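Local coordinates for 6-aminohexanoate-dimer hydrolase (PDB 4GB7), which probably hydrolyses the amide bond of linear 6-aminohexanoate dimers, by-products of nylon-6 manufacture, using a serine beta-lactamase type fold, at residues Leu345-Gly348 and Ser352-Tyr355; Glu335-Val340 and Gly367-Leu372. All blocks are in the same frame, centred on the assembly; numbering follows the deposited sequence. Where two conformers were deposited one is given.

Both contacts lie on the same side of the chain's centre, with their own centres about 11 Å apart. Interaction 1 is local: the loop residues Leu345-Gly348 fold back on Ser352-Tyr355 through two backbone hydrogen bonds, with Ile347 adding apolar packing on Ile353 and Tyr355, and it is only partly buried. Interaction 2 spans more of the chain, setting helix 332-338 against strand 369-373, and is buried and held by apolar side chains, with no hydrogen bond between Glu335-Val340 and Gly367-Leu372. The whole of interaction 1 falls within the chain that runs between those two segments. Val340, following the helix, joins the two directly: its CG1 lies 3.7 Å from Ser354 CB.

Interaction 1 of 2, residues Leu345-Gly348 and Ser352-Tyr355; sequences LAIG and SISY
Ile347 has its CG1 between the backbone N and the carbonyl carbon (chi1 62°), which sends CD1 onto the side chain of Ile353. There CD1 lies 3.7 Å from Ile353 CB, and the two side chains cross obliquely. The other branch, Ile347 CG2, meets Tyr355 CB at 3.9 Å. With CG anti to its own backbone N, Tyr355 carries its ring away from this contact, into an edge-to-face pairing with Trp360; the ring also borders the residues of a probable SxxK site, consistent with a place beside the active site of a beta-lactamase-type fold. The backbones form a single antiparallel bridge, with Ala346 and Ser354 as the non-hydrogen-bonded pair and their CA atoms 4.1 Å apart. On one flank Tyr355 N donates to Leu345 O at 2.9 Å, approaching nearly along the C=O axis (162°). On the other, Ile347 N reaches Ile353 O at 3.0 Å, tilted 22° from the carbonyl plane. Leu345 O is also approached by Ser354 CB, at 3.2 Å, while Ser354 OG is hydrogen-bonded to Glu344 O. Leu345 CB sits 3.3 Å from Tyr355 O.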
ATOM      1  N   LEU A 345      16.420  -2.593 -11.830  1.00 23.00           N
ATOM      2  CA  LEU A 345      15.258  -1.803 -11.400  1.00 21.57           C
ATOM      3  C   LEU A 345      15.577  -1.098 -10.087  1.00 22.88           C
ATOM      4  O   LEU A 345      14.739  -1.057  -9.173  1.00 22.21           O
ATOM      5  CB  LEU A 345      13.993  -2.682 -11.290  1.00 22.98           C
ATOM      6  CG  LEU A 345      13.506  -3.293 -12.609  1.00 23.90           C
ATOM      7  CD1 LEU A 345      12.425  -4.343 -12.380  1.00 24.14           C
ATOM      8  CD2 LEU A 345      13.056  -2.213 -13.579  1.00 27.82           C
ATOM      9  N   ALA A 346      16.763  -0.507 -10.013  1.00 21.00           N
ATOM     10  CA  ALA A 346      17.221   0.149  -8.781  1.00 19.24           C
ATOM     11  C   ALA A 346      16.427   1.424  -8.582  1.00 22.72           C
ATOM     12  O   ALA A 346      15.971   2.036  -9.547  1.00 22.99           O
ATOM     13  CB  ALA A 346      18.695   0.483  -8.845  1.00 22.29           C
ATOM     14  N   ILE A 347      16.277   1.835  -7.328  1.00 21.18           N
ATOM     15  CA  ILE A 347      15.516   3.037  -7.022  1.00 21.85           C
ATOM     16  C   ILE A 347      16.344   4.331  -7.217  1.00 22.09           C
ATOM     17  O   ILE A 347      15.837   5.446  -7.069  1.00 26.62           O
ATOM     18  CB  ILE A 347      14.846   2.983  -5.629  1.00 20.46           C
ATOM     19  CG1 ILE A 347      15.871   2.871  -4.494  1.00 20.09           C
ATOM     20  CG2 ILE A 347      13.833   1.872  -5.640  1.00 22.40           C
ATOM     21  CD1 ILE A 347      15.302   3.101  -3.104  1.00 23.96           C
ATOM     22  N   GLY A 348      17.612   4.173  -7.593  1.00 24.98           N
ATOM     23  CA  GLY A 348      18.479   5.308  -7.890  1.00 27.92           C
ATOM     24  C   GLY A 348      19.849   4.771  -8.247  1.00 31.81           C
ATOM     25  O   GLY A 348      20.104   3.581  -8.099  1.00 29.75           O
ATOM     26  N   SER A 352      20.841  -0.217  -3.510  1.00 27.49           N
ATOM     27  CA  SER A 352      20.735  -1.646  -3.233  1.00 27.51           C
ATOM     28  C   SER A 352      19.282  -2.124  -3.197  1.00 22.45           C
ATOM     29  O   SER A 352      19.028  -3.338  -3.266  1.00 29.64           O
ATOM     30  CB  SER A 352      21.388  -1.993  -1.900  1.00 31.64           C
ATOM     31  OG  SER A 352      20.905  -1.129  -0.907  1.00 34.07           O
ATOM     32  N   ILE A 353      18.361  -1.162  -3.115  1.00 22.40           N
ATOM     33  CA  ILE A 353      16.895  -1.385  -3.132  1.00 21.91           C
ATOM     34  C   ILE A 353      16.393  -1.266  -4.569  1.00 19.55           C
ATOM     35  O   ILE A 353      16.823  -0.383  -5.318  1.00 23.39           O
ATOM     36  CB  ILE A 353      16.158  -0.341  -2.241  1.00 24.51           C
ATOM     37  CG1 ILE A 353      16.617  -0.498  -0.792  1.00 22.80           C
ATOM     38  CG2 ILE A 353      14.626  -0.482  -2.319  1.00 23.48           C
ATOM     39  CD1 ILE A 353      16.154   0.663   0.090  1.00 28.51           C
ATOM     40  N   SER A 354      15.503  -2.162  -4.941  1.00 21.01           N
ATOM     41  CA  SER A 354      14.880  -2.145  -6.255  1.00 20.21           C
ATOM     42  C   SER A 354      13.384  -2.022  -6.100  1.00 19.88           C
ATOM     43  O   SER A 354      12.859  -2.101  -4.992  1.00 21.50           O
ATOM     44  CB  SER A 354      15.201  -3.397  -7.053  1.00 21.14           C
ATOM     45  OG  SER A 354      16.577  -3.564  -7.259  1.00 21.22           O
ATOM     46  N   TYR A 355      12.706  -1.838  -7.230  1.00 19.13           N
ATOM     47  CA  TYR A 355      11.253  -1.681  -7.233  1.00 16.50           C
ATOM     48  C   TYR A 355      10.712  -2.270  -8.532  1.00 16.74           C
ATOM     49  O   TYR A 355      11.217  -1.939  -9.611  1.00 21.02           O
ATOM     50  CB  TYR A 355      10.892  -0.229  -7.171  1.00 18.13           C
ATOM     51  CG  TYR A 355       9.416   0.101  -6.998  1.00 20.16           C
ATOM     52  CD1 TYR A 355       8.544   0.107  -8.071  1.00 19.88           C
ATOM     53  CD2 TYR A 355       8.895   0.423  -5.723  1.00 16.66           C
ATOM     54  CE1 TYR A 355       7.211   0.485  -7.915  1.00 17.69           C
ATOM     55  CE2 TYR A 355       7.565   0.777  -5.561  1.00 19.57           C
ATOM     56  CZ  TYR A 355       6.714   0.772  -6.640  1.00 18.26           C
ATOM     57  OH  TYR A 355       5.419   1.190  -6.486  1.00 17.09           O
TER

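Interaction 2 of 2, residues Glu335-Val340 and Gly367-Leu372; sequences EDIKNV and GAFEVL
Ile337 and Phe369 point their CB atoms at each other, and their side chains cross at about a right angle. This places the last turn of helix 332-338 against strand 369-373, an outermost strand of the five-stranded antiparallel sheet of this beta-lactamase-type fold. One methyl makes the contact on the helix side: Ile337 CG2 lies 3.6 Å from Phe369 CB and 3.7 Å from Phe369 CG. It is anti to the backbone N of Ile337, whereas CG1 turns beside that N (chi1 -71°). The approach to the ring is oblique, yet evenly placed about the base of the ring, since CG2 is 4.1 Å from both Phe369 CD1 and Phe369 CD2. The methyl therefore rests where the ring joins its CB, and not near the CZ end.

Phe369 holds its CG between the backbone N and the carbonyl carbon (chi1 58°), which, with CB pointed at the helix, brings CG as well as CB against Ile337 CG2; chi2 of -82° sets the ring plane nearly perpendicular to the plane through CA, CB and CG. Trp359 adds to the apolar surroundings: its ring meets that of Phe369 edge-to-face, and Ile337 also touches it. Ile381, on the adjoining strand 377-382, packs against Phe369 and is hydrogen-bonded to it through the backbone.

Beyond Lys338 the helix gives way to loop, and Val340 N bonds back to Ile337 O at 3.1 Å. Lys338 makes a looser contact, at the exposed margin: its aliphatic CG passes 4.3 Å from Phe369 CE1, also obliquely, while its charged end goes to a different partner, Lys338 NZ being hydrogen-bonded to Asn320 OD1.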
ATOM      1  N   GLU A 335       7.109 -14.436  -8.743  1.00 22.81           N
ATOM      2  CA  GLU A 335       8.249 -14.986  -9.449  0.60 23.52           C
ATOM      3  C   GLU A 335       9.128 -13.837  -9.948  1.00 24.40           C
ATOM      4  O   GLU A 335      10.344 -13.830  -9.777  1.00 24.93           O
ATOM      5  CB  GLU A 335       7.812 -15.833 -10.671  0.60 24.20           C
ATOM      6  CG  GLU A 335       8.985 -16.556 -11.328  0.60 33.05           C
ATOM      7  CD  GLU A 335       8.617 -17.449 -12.508  0.60 38.48           C
ATOM      8  OE1 GLU A 335       7.635 -17.158 -13.218  0.60 43.36           O
ATOM      9  OE2 GLU A 335       9.353 -18.430 -12.741  0.60 48.30           O
ATOM     10  N   ASP A 336       8.496 -12.876 -10.600  1.00 24.09           N
ATOM     11  CA  ASP A 336       9.232 -11.768 -11.205  1.00 24.51           C
ATOM     12  C   ASP A 336       9.910 -10.895 -10.146  1.00 23.62           C
ATOM     13  O   ASP A 336      11.044 -10.443 -10.330  1.00 26.34           O
ATOM     14  CB  ASP A 336       8.331 -10.912 -12.085  1.00 22.87           C
ATOM     15  CG  ASP A 336       7.916 -11.624 -13.365  1.00 25.12           C
ATOM     16  OD1 ASP A 336       8.379 -12.758 -13.605  1.00 29.53           O
ATOM     17  OD2 ASP A 336       7.096 -11.045 -14.130  1.00 28.40           O
ATOM     18  N   ILE A 337       9.230 -10.687  -9.029  1.00 20.79           N
ATOM     19  CA  ILE A 337       9.803  -9.943  -7.951  1.00 20.96           C
ATOM     20  C   ILE A 337      11.027 -10.629  -7.393  1.00 25.40           C
ATOM     21  O   ILE A 337      12.077  -9.992  -7.194  1.00 26.77           O
ATOM     22  CB  ILE A 337       8.784  -9.681  -6.849  1.00 23.22           C
ATOM     23  CG1 ILE A 337       7.744  -8.661  -7.345  1.00 27.87           C
ATOM     24  CG2 ILE A 337       9.485  -9.214  -5.599  1.00 25.87           C
ATOM     25  CD1 ILE A 337       6.440  -8.654  -6.547  1.00 30.52           C
ATOM     26  N   LYS A 338      10.909 -11.933  -7.146  1.00 23.05           N
ATOM     27  CA  LYS A 338      12.009 -12.697  -6.545  1.00 29.88           C
ATOM     28  C   LYS A 338      13.213 -12.832  -7.461  1.00 26.12           C
ATOM     29  O   LYS A 338      14.308 -12.994  -6.997  1.00 29.38           O
ATOM     30  CB  LYS A 338      11.491 -14.033  -6.010  1.00 31.83           C
ATOM     31  CG  LYS A 338      10.523 -13.795  -4.826  1.00 33.45           C
ATOM     32  CD  LYS A 338      10.055 -15.077  -4.147  1.00 38.15           C
ATOM     33  CE  LYS A 338       9.171 -15.909  -5.055  1.00 41.00           C
ATOM     34  NZ  LYS A 338       8.512 -17.036  -4.327  1.00 38.15           N
ATOM     35  N   ASN A 339      13.016 -12.680  -8.756  1.00 24.80           N
ATOM     36  CA  ASN A 339      14.127 -12.679  -9.726  1.00 28.62           C
ATOM     37  C   ASN A 339      14.794 -11.315  -9.980  1.00 28.27           C
ATOM     38  O   ASN A 339      15.733 -11.228 -10.787  1.00 31.42           O
ATOM     39  CB  ASN A 339      13.608 -13.261 -11.062  1.00 30.21           C
ATOM     40  CG  ASN A 339      13.397 -14.752 -11.003  1.00 34.73           C
ATOM     41  OD1 ASN A 339      14.028 -15.468 -10.214  1.00 43.20           O
ATOM     42  ND2 ASN A 339      12.510 -15.234 -11.838  1.00 35.19           N
ATOM     43  N   VAL A 340      14.335 -10.252  -9.304  1.00 24.57           N
ATOM     44  CA  VAL A 340      14.964  -8.928  -9.441  1.00 23.47           C
ATOM     45  C   VAL A 340      16.293  -8.922  -8.674  1.00 24.82           C
ATOM     46  O   VAL A 340      16.298  -8.974  -7.438  1.00 26.94           O
ATOM     47  CB  VAL A 340      14.038  -7.732  -9.033  1.00 24.30           C
ATOM     48  CG1 VAL A 340      14.748  -6.379  -9.137  1.00 24.67           C
ATOM     49  CG2 VAL A 340      12.801  -7.675  -9.906  1.00 24.62           C
ATOM     50  N   GLY A 367      15.512 -12.281   1.249  1.00 19.23           N
ATOM     51  CA  GLY A 367      14.884 -12.207  -0.068  1.00 17.81           C
ATOM     52  C   GLY A 367      13.460 -11.616   0.077  1.00 17.86           C
ATOM     53  O   GLY A 367      12.578 -11.912  -0.756  1.00 19.97           O
ATOM     54  N   ALA A 368      13.247 -10.775   1.111  1.00 16.39           N
ATOM     55  CA  ALA A 368      11.883 -10.245   1.387  1.00 15.55           C
ATOM     56  C   ALA A 368      11.473  -9.237   0.356  1.00 18.04           C
ATOM     57  O   ALA A 368      12.311  -8.619  -0.308  1.00 21.73           O
ATOM     58  CB  ALA A 368      11.748  -9.703   2.801  1.00 15.89           C
ATOM     59  N   PHE A 369      10.182  -9.054   0.204  1.00 18.62           N
ATOM     60  CA  PHE A 369       9.661  -7.992  -0.595  1.00 18.26           C
ATOM     61  C   PHE A 369       8.505  -7.366   0.196  1.00 17.14           C
ATOM     62  O   PHE A 369       7.935  -7.981   1.077  1.00 18.84           O
ATOM     63  CB  PHE A 369       9.306  -8.451  -2.045  1.00 18.71           C
ATOM     64  CG  PHE A 369       8.297  -9.573  -2.129  1.00 19.56           C
ATOM     65  CD1 PHE A 369       8.689 -10.889  -1.965  1.00 21.82           C
ATOM     66  CD2 PHE A 369       6.973  -9.311  -2.370  1.00 22.77           C
ATOM     67  CE1 PHE A 369       7.787 -11.932  -2.058  1.00 22.54           C
ATOM     68  CE2 PHE A 369       6.039 -10.347  -2.452  1.00 22.37           C
ATOM     69  CZ  PHE A 369       6.429 -11.660  -2.285  1.00 20.89           C
ATOM     70  N   GLU A 370       8.225  -6.108  -0.072  1.00 16.22           N
ATOM     71  CA  GLU A 370       7.310  -5.385   0.758  1.00 16.09           C
ATOM     72  C   GLU A 370       6.668  -4.223   0.031  1.00 17.24           C
ATOM     73  O   GLU A 370       7.169  -3.749  -0.996  1.00 18.33           O
ATOM     74  CB  GLU A 370       8.038  -4.865   2.014  1.00 17.80           C
ATOM     75  CG  GLU A 370       9.192  -3.895   1.757  1.00 17.45           C
ATOM     76  CD  GLU A 370      10.036  -3.491   2.927  1.00 24.45           C
ATOM     77  OE1 GLU A 370       9.670  -3.801   4.059  1.00 25.63           O
ATOM     78  OE2 GLU A 370      11.053  -2.765   2.710  1.00 28.26           O
ATOM     79  N   VAL A 371       5.550  -3.776   0.574  1.00 15.51           N
ATOM     80  CA  VAL A 371       4.949  -2.482   0.223  1.00 16.20           C
ATOM     81  C   VAL A 371       4.838  -1.650   1.479  1.00 16.45           C
ATOM     82  O   VAL A 371       4.551  -2.178   2.564  1.00 16.84           O
ATOM     83  CB  VAL A 371       3.647  -2.649  -0.614  1.00 15.56           C
ATOM     84  CG1 VAL A 371       2.602  -3.456   0.200  1.00 16.95           C
ATOM     85  CG2 VAL A 371       3.133  -1.278  -1.100  1.00 17.31           C
ATOM     86  N   LEU A 372       5.065  -0.350   1.319  1.00 15.51           N
ATOM     87  CA  LEU A 372       5.208   0.578   2.444  1.00 15.26           C
ATOM     88  C   LEU A 372       4.171   1.648   2.239  1.00 15.89           C
ATOM     89  O   LEU A 372       3.827   1.961   1.073  1.00 19.25           O
ATOM     90  CB  LEU A 372       6.593   1.201   2.430  1.00 18.02           C
ATOM     91  CG  LEU A 372       7.731   0.185   2.617  1.00 20.38           C
ATOM     92  CD1 LEU A 372       9.070   0.783   2.152  1.00 26.73           C
ATOM     93  CD2 LEU A 372       7.786  -0.284   4.062  1.00 25.37           C
TER